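Local coordinates for protein DNA polymerase III, beta subunit (Thermotoga maritima, PDB 1VPK) that probably tethers DNA polymerase to its template as a ring-shaped head-to-tail homodimer around DNA, so that replication can proceed processively, at residues V141-L146 / N215-T220; P223-R228 / L236-V241. All coordinates share one frame; numbering follows the deposited sequence.

Contact 1. Residues V141-L146 / N215-T220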
loop_
_atom_site.group_PDB
_atom_site.type_symbol
_atom_site.label_atom_id
_atom_site.label_comp_id
_atom_site.label_asym_id
_atom_site.label_seq_id
_atom_site.Cartn_x
_atom_site.Cartn_y
_atom_site.Cartn_z
ATOM N N VAL A 141 -31.291 -4.655 -14.691
ATOM C CA VAL A 141 -31.137 -4.146 -13.319
ATOM C C VAL A 141 -30.384 -2.814 -13.277
ATOM O O VAL A 141 -29.511 -2.543 -14.110
ATOM C CB VAL A 141 -30.521 -5.243 -12.352
ATOM C CG1 VAL A 141 -29.240 -5.719 -12.835
ATOM C CG2 VAL A 141 -30.416 -4.726 -10.902
ATOM N N ASP A 142 -30.760 -1.972 -12.316
ATOM C CA ASP A 142 -30.087 -0.688 -12.082
ATOM C C ASP A 142 -28.585 -1.000 -11.824
ATOM O O ASP A 142 -28.229 -1.887 -11.079
ATOM C CB ASP A 142 -30.822 0.076 -10.940
ATOM C CG ASP A 142 -30.117 1.374 -10.511
ATOM O OD1 ASP A 142 -28.964 1.302 -10.010
ATOM O OD2 ASP A 142 -30.735 2.467 -10.663
ATOM N N THR A 143 -27.711 -0.310 -12.547
ATOM C CA THR A 143 -26.296 -0.587 -12.528
ATOM C C THR A 143 -25.701 -0.425 -11.137
ATOM O O THR A 143 -25.019 -1.320 -10.655
ATOM C CB THR A 143 -25.609 0.350 -13.516
ATOM O OG1 THR A 143 -26.307 0.260 -14.764
ATOM C CG2 THR A 143 -24.200 -0.021 -13.722
ATOM N N SER A 144 -26.001 0.710 -10.504
ATOM C CA SER A 144 -25.530 1.053 -9.159
ATOM C C SER A 144 -26.032 0.055 -8.107
ATOM O O SER A 144 -25.308 -0.306 -7.197
ATOM C CB SER A 144 -26.026 2.455 -8.769
ATOM O OG SER A 144 -25.941 3.354 -9.877
ATOM N N LEU A 145 -27.282 -0.372 -8.229
ATOM C CA LEU A 145 -27.834 -1.366 -7.310
ATOM C C LEU A 145 -27.084 -2.684 -7.384
ATOM O O LEU A 145 -26.739 -3.285 -6.379
ATOM C CB LEU A 145 -29.292 -1.634 -7.669
ATOM C CG LEU A 145 -30.086 -2.495 -6.682
ATOM C CD1 LEU A 145 -30.186 -1.756 -5.362
ATOM C CD2 LEU A 145 -31.479 -2.728 -7.230
ATOM N N LEU A 146 -26.875 -3.169 -8.595
ATOM C CA LEU A 146 -26.178 -4.444 -8.762
ATOM C C LEU A 146 -24.722 -4.342 -8.289
ATOM O O LEU A 146 -24.226 -5.249 -7.658
ATOM C CB LEU A 146 -26.244 -4.907 -10.200
ATOM C CG LEU A 146 -25.595 -6.274 -10.469
ATOM C CD1 LEU A 146 -26.283 -7.382 -9.696
ATOM C CD2 LEU A 146 -25.597 -6.548 -11.989
ATOM N N ASN A 215 -15.889 -5.091 -12.469
ATOM C CA ASN A 215 -15.077 -4.200 -13.295
ATOM C C ASN A 215 -15.958 -3.469 -14.311
ATOM O O ASN A 215 -15.836 -2.255 -14.538
ATOM C CB ASN A 215 -14.013 -5.034 -14.020
ATOM C CG ASN A 215 -13.029 -4.195 -14.755
ATOM O OD1 ASN A 215 -12.472 -3.250 -14.202
ATOM N ND2 ASN A 215 -12.779 -4.544 -16.007
ATOM N N VAL A 216 -16.851 -4.231 -14.922
ATOM C CA VAL A 216 -17.822 -3.684 -15.877
ATOM C C VAL A 216 -18.706 -2.584 -15.220
ATOM O O VAL A 216 -18.777 -1.423 -15.702
ATOM C CB VAL A 216 -18.716 -4.824 -16.463
ATOM C CG1 VAL A 216 -19.873 -4.257 -17.254
ATOM C CG2 VAL A 216 -17.899 -5.675 -17.370
ATOM N N LEU A 217 -19.275 -2.942 -14.087
ATOM C CA LEU A 217 -20.196 -2.064 -13.349
ATOM C C LEU A 217 -19.496 -0.808 -12.856
ATOM O O LEU A 217 -20.075 0.289 -12.901
ATOM C CB LEU A 217 -20.821 -2.817 -12.180
ATOM C CG LEU A 217 -21.648 -4.054 -12.506
ATOM C CD1 LEU A 217 -22.027 -4.807 -11.259
ATOM C CD2 LEU A 217 -22.904 -3.727 -13.323
ATOM N N ASP A 218 -18.260 -0.955 -12.372
ATOM C CA ASP A 218 -17.491 0.188 -11.909
ATOM C C ASP A 218 -17.083 1.075 -13.057
ATOM O O ASP A 218 -16.736 2.214 -12.801
ATOM C CB ASP A 218 -16.254 -0.212 -11.070
ATOM C CG ASP A 218 -16.631 -0.902 -9.716
ATOM O OD1 ASP A 218 -17.759 -0.690 -9.186
ATOM O OD2 ASP A 218 -15.787 -1.673 -9.182
ATOM N N ASN A 219 -17.164 0.603 -14.305
ATOM C CA ASN A 219 -16.732 1.396 -15.452
ATOM C C ASN A 219 -17.774 1.677 -16.505
ATOM O O ASN A 219 -17.439 2.050 -17.615
ATOM C CB ASN A 219 -15.494 0.746 -16.098
ATOM C CG ASN A 219 -14.312 0.824 -15.221
ATOM O OD1 ASN A 219 -13.633 1.819 -15.192
ATOM N ND2 ASN A 219 -14.081 -0.197 -14.463
ATOM N N THR A 220 -19.042 1.524 -16.178
ATOM C CA THR A 220 -20.092 2.002 -17.072
ATOM C C THR A 220 -20.842 3.198 -16.449
ATOM O O THR A 220 -21.068 3.261 -15.246
ATOM C CB THR A 220 -21.073 0.875 -17.521
ATOM O OG1 THR A 220 -22.054 1.427 -18.409
ATOM C CG2 THR A 220 -21.784 0.282 -16.381
#
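Leu217, near the C-terminal end of helix 207-218, packs against Thr143 and Leu146 in the first turn of helix 143-153. This is helix-helix packing inside the central domain of the DNA polymerase III beta subunit, whose fold sets two helices against antiparallel sheet. The nearest alpha carbons, Thr143 CA and Leu217 CA, lie 6.3 Å apart, and no hydrogen bond spans the segments, so the interface is apolar.

From CB the Leu217 side chain heads for the other helix. CG is turned away from its own carbonyl carbon (chi1 -60°), and the contacts fall to the two methyls beyond it. CD1 lies 3.9 Å from Leu146 CG and is about as close to Leu146 CD2 and to the backbone carbon Leu146 C. CD2 bridges two residues: it is 3.9 Å from Thr143 CG2 and 4.1 Å from Leu146 CD2. The leucines cross nearly perpendicularly, branch against branch.

Local bonds hold each segment. Asp142 is the N-cap of helix 143-153, its OD1 accepting from Leu145 N at 3.0 Å. In segment 215-220, Asn219 ND2 donates back to Asn215 O over 2.7 Å, nearly straight at 173° and in the carbonyl plane.

Both threonines turn their hydroxyls to the backbone of Glu222, Thr143 OG1 bonding its O and Thr220 OG1 its N. In Thr143, OG1 lies opposite the carbonyl carbon, beside the backbone N (chi1 -51°), which puts CG2 anti to that N and turns the methyl to the other segment, where CG2 stands 3.6 Å from Thr220 CG2.

Contact 2. Residues P223-R228 / L236-V241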
loop_
_atom_site.group_PDB
_atom_site.type_symbol
_atom_site.label_atom_id
_atom_site.label_comp_id
_atom_site.label_asym_id
_atom_site.label_seq_id
_atom_site.Cartn_x
_atom_site.Cartn_y
_atom_site.Cartn_z
ATOM N N PRO A 223 -27.329 3.725 -16.899
ATOM C CA PRO A 223 -28.241 3.602 -15.723
ATOM C C PRO A 223 -28.677 2.178 -15.352
ATOM O O PRO A 223 -28.863 1.858 -14.174
ATOM C CB PRO A 223 -29.465 4.448 -16.137
ATOM C CG PRO A 223 -28.974 5.333 -17.171
ATOM C CD PRO A 223 -27.950 4.554 -17.945
ATOM N N THR A 224 -28.859 1.340 -16.358
ATOM C CA THR A 224 -29.197 -0.058 -16.140
ATOM C C THR A 224 -28.366 -0.959 -17.030
ATOM O O THR A 224 -27.795 -0.506 -18.010
ATOM C CB THR A 224 -30.652 -0.329 -16.479
ATOM O OG1 THR A 224 -30.876 -0.012 -17.853
ATOM C CG2 THR A 224 -31.551 0.512 -15.659
ATOM N N ILE A 225 -28.290 -2.233 -16.670
ATOM C CA ILE A 225 -27.588 -3.251 -17.475
ATOM C C ILE A 225 -28.504 -4.475 -17.670
ATOM O O ILE A 225 -29.446 -4.693 -16.895
ATOM C CB ILE A 225 -26.276 -3.736 -16.829
ATOM C CG1 ILE A 225 -26.504 -4.355 -15.452
ATOM C CG2 ILE A 225 -25.257 -2.618 -16.750
ATOM C CD1 ILE A 225 -26.816 -5.846 -15.511
ATOM N N THR A 226 -28.216 -5.271 -18.699
ATOM C CA THR A 226 -29.016 -6.459 -19.006
ATOM C C THR A 226 -28.269 -7.742 -18.694
ATOM O O THR A 226 -27.096 -7.870 -19.005
ATOM C CB THR A 226 -29.399 -6.508 -20.505
ATOM O OG1 THR A 226 -30.123 -5.324 -20.840
ATOM C CG2 THR A 226 -30.260 -7.723 -20.794
ATOM N N VAL A 227 -28.996 -8.707 -18.123
ATOM C CA VAL A 227 -28.456 -10.027 -17.784
ATOM C C VAL A 227 -29.301 -11.056 -18.483
ATOM O O VAL A 227 -30.503 -10.967 -18.423
ATOM C CB VAL A 227 -28.556 -10.289 -16.286
ATOM C CG1 VAL A 227 -28.141 -11.734 -15.942
ATOM C CG2 VAL A 227 -27.708 -9.224 -15.508
ATOM N N ARG A 228 -28.680 -12.021 -19.126
ATOM C CA ARG A 228 -29.390 -13.147 -19.766
ATOM C C ARG A 228 -28.713 -14.468 -19.436
ATOM O O ARG A 228 -27.470 -14.591 -19.502
ATOM C CB ARG A 228 -29.451 -12.994 -21.287
ATOM C CG ARG A 228 -30.408 -14.010 -21.980
ATOM C CD ARG A 228 -30.619 -13.667 -23.472
ATOM N NE ARG A 228 -29.351 -13.638 -24.196
ATOM C CZ ARG A 228 -28.639 -12.541 -24.481
ATOM N NH1 ARG A 228 -29.038 -11.329 -24.093
ATOM N NH2 ARG A 228 -27.476 -12.659 -25.131
ATOM N N LEU A 236 -23.808 -10.480 -19.549
ATOM C CA LEU A 236 -24.041 -9.210 -18.916
ATOM C C LEU A 236 -23.660 -8.155 -19.955
ATOM O O LEU A 236 -22.495 -8.082 -20.370
ATOM C CB LEU A 236 -23.149 -9.083 -17.693
ATOM C CG LEU A 236 -23.455 -7.967 -16.706
ATOM C CD1 LEU A 236 -24.106 -8.569 -15.456
ATOM C CD2 LEU A 236 -22.196 -7.255 -16.314
ATOM N N SER A 237 -24.639 -7.367 -20.380
ATOM C CA SER A 237 -24.497 -6.466 -21.526
ATOM C C SER A 237 -24.777 -5.024 -21.118
ATOM O O SER A 237 -25.761 -4.746 -20.390
ATOM C CB SER A 237 -25.547 -6.821 -22.598
ATOM O OG SER A 237 -25.296 -8.099 -23.156
ATOM N N THR A 238 -23.933 -4.121 -21.611
ATOM C CA THR A 238 -24.241 -2.703 -21.691
ATOM C C THR A 238 -24.392 -2.360 -23.185
ATOM O O THR A 238 -24.383 -3.242 -24.042
ATOM C CB THR A 238 -23.139 -1.825 -21.050
ATOM O OG1 THR A 238 -21.968 -1.814 -21.883
ATOM C CG2 THR A 238 -22.761 -2.351 -19.662
ATOM N N ASN A 239 -24.589 -1.074 -23.465
ATOM C CA ASN A 239 -24.627 -0.495 -24.805
ATOM C C ASN A 239 -23.493 -1.008 -25.717
ATOM O O ASN A 239 -23.752 -1.483 -26.831
ATOM C CB ASN A 239 -24.472 1.029 -24.604
ATOM C CG ASN A 239 -24.847 1.838 -25.802
ATOM O OD1 ASN A 239 -25.907 1.633 -26.411
ATOM N ND2 ASN A 239 -24.009 2.832 -26.118
ATOM N N ASP A 240 -22.266 -0.970 -25.188
ATOM C CA ASP A 240 -21.008 -1.082 -25.960
ATOM C C ASP A 240 -20.185 -2.327 -25.615
ATOM O O ASP A 240 -19.182 -2.586 -26.281
ATOM C CB ASP A 240 -20.082 0.082 -25.593
ATOM C CG ASP A 240 -20.456 1.367 -26.188
ATOM O OD1 ASP A 240 -21.310 1.430 -27.105
ATOM O OD2 ASP A 240 -19.868 2.364 -25.710
ATOM N N VAL A 241 -20.583 -3.053 -24.569
ATOM C CA VAL A 241 -19.792 -4.116 -23.966
ATOM C C VAL A 241 -20.632 -5.360 -23.723
ATOM O O VAL A 241 -21.614 -5.342 -22.970
ATOM C CB VAL A 241 -19.069 -3.653 -22.647
ATOM C CG1 VAL A 241 -18.077 -4.724 -22.160
ATOM C CG2 VAL A 241 -18.304 -2.385 -22.892
#
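Backbone hydrogen bonds join Thr226 and Ser237 in both directions. Thr226 N reaches Ser237 O at 3.0 Å and 175°, and Ser237 N reaches Thr226 O at 2.9 Å and 166°. The reciprocal, nearly linear bonds mark this as an antiparallel hydrogen-bonded pair; Val227 and Leu236 form the adjoining non-hydrogen-bonded pair. A CA-H...O contact supplements them, Leu236 CA lying 3.3 Å from Thr226 O.

Apolar contacts gather on the face bearing Val227 and Leu236. Leu236 CD1 meets two methyls of strand 224-229, 3.7 Å from Val227 CG2 and 3.8 Å from Ile225 CD1. The short branch of Ile225 does separate work, CG2 meeting Thr238 CG2 at 3.8 Å. Ile225 also touches Thr143 and Leu146, which places helix 143-153 over this face.

Polar contacts involve Ser237 and the turn after it. Ser237, on the face shared with Thr226, bonds Glu242 through OG. Thr238 N donates to Val241 O at 3.0 Å, closing the turn that leads into strand 241-246, while Thr238 OG1 accepts weak bonds from Asp240 N and Val241 N.

Register, bonding pattern and the short connection between strands 224-229 and 233-237 together define an antiparallel beta hairpin in a sheet that runs on through strand 241-246 to strands of the N-terminal domain.

From the N terminus, strand 137-142 runs straight into helix 143-153, and the chain then makes a 68-residue excursion before contact 1 closes it at the end of helix 207-218. After a short connection strand 224-229 begins, and contact 2 closes a much shorter excursion, with seven residues between its segments, four of them strand. The two closures are in series, neither nested nor crossed, with centres about 9 Å apart. Strands 137-142 and 224-229 are sheet neighbours, and two probable hydrogen bonds, Val141 O to Ile225 N and Thr143 N to Pro223 O, both 2.9 Å, stitch the contacts together. The helix pair of contact 1 is thereby tied to the sheet carrying contact 2.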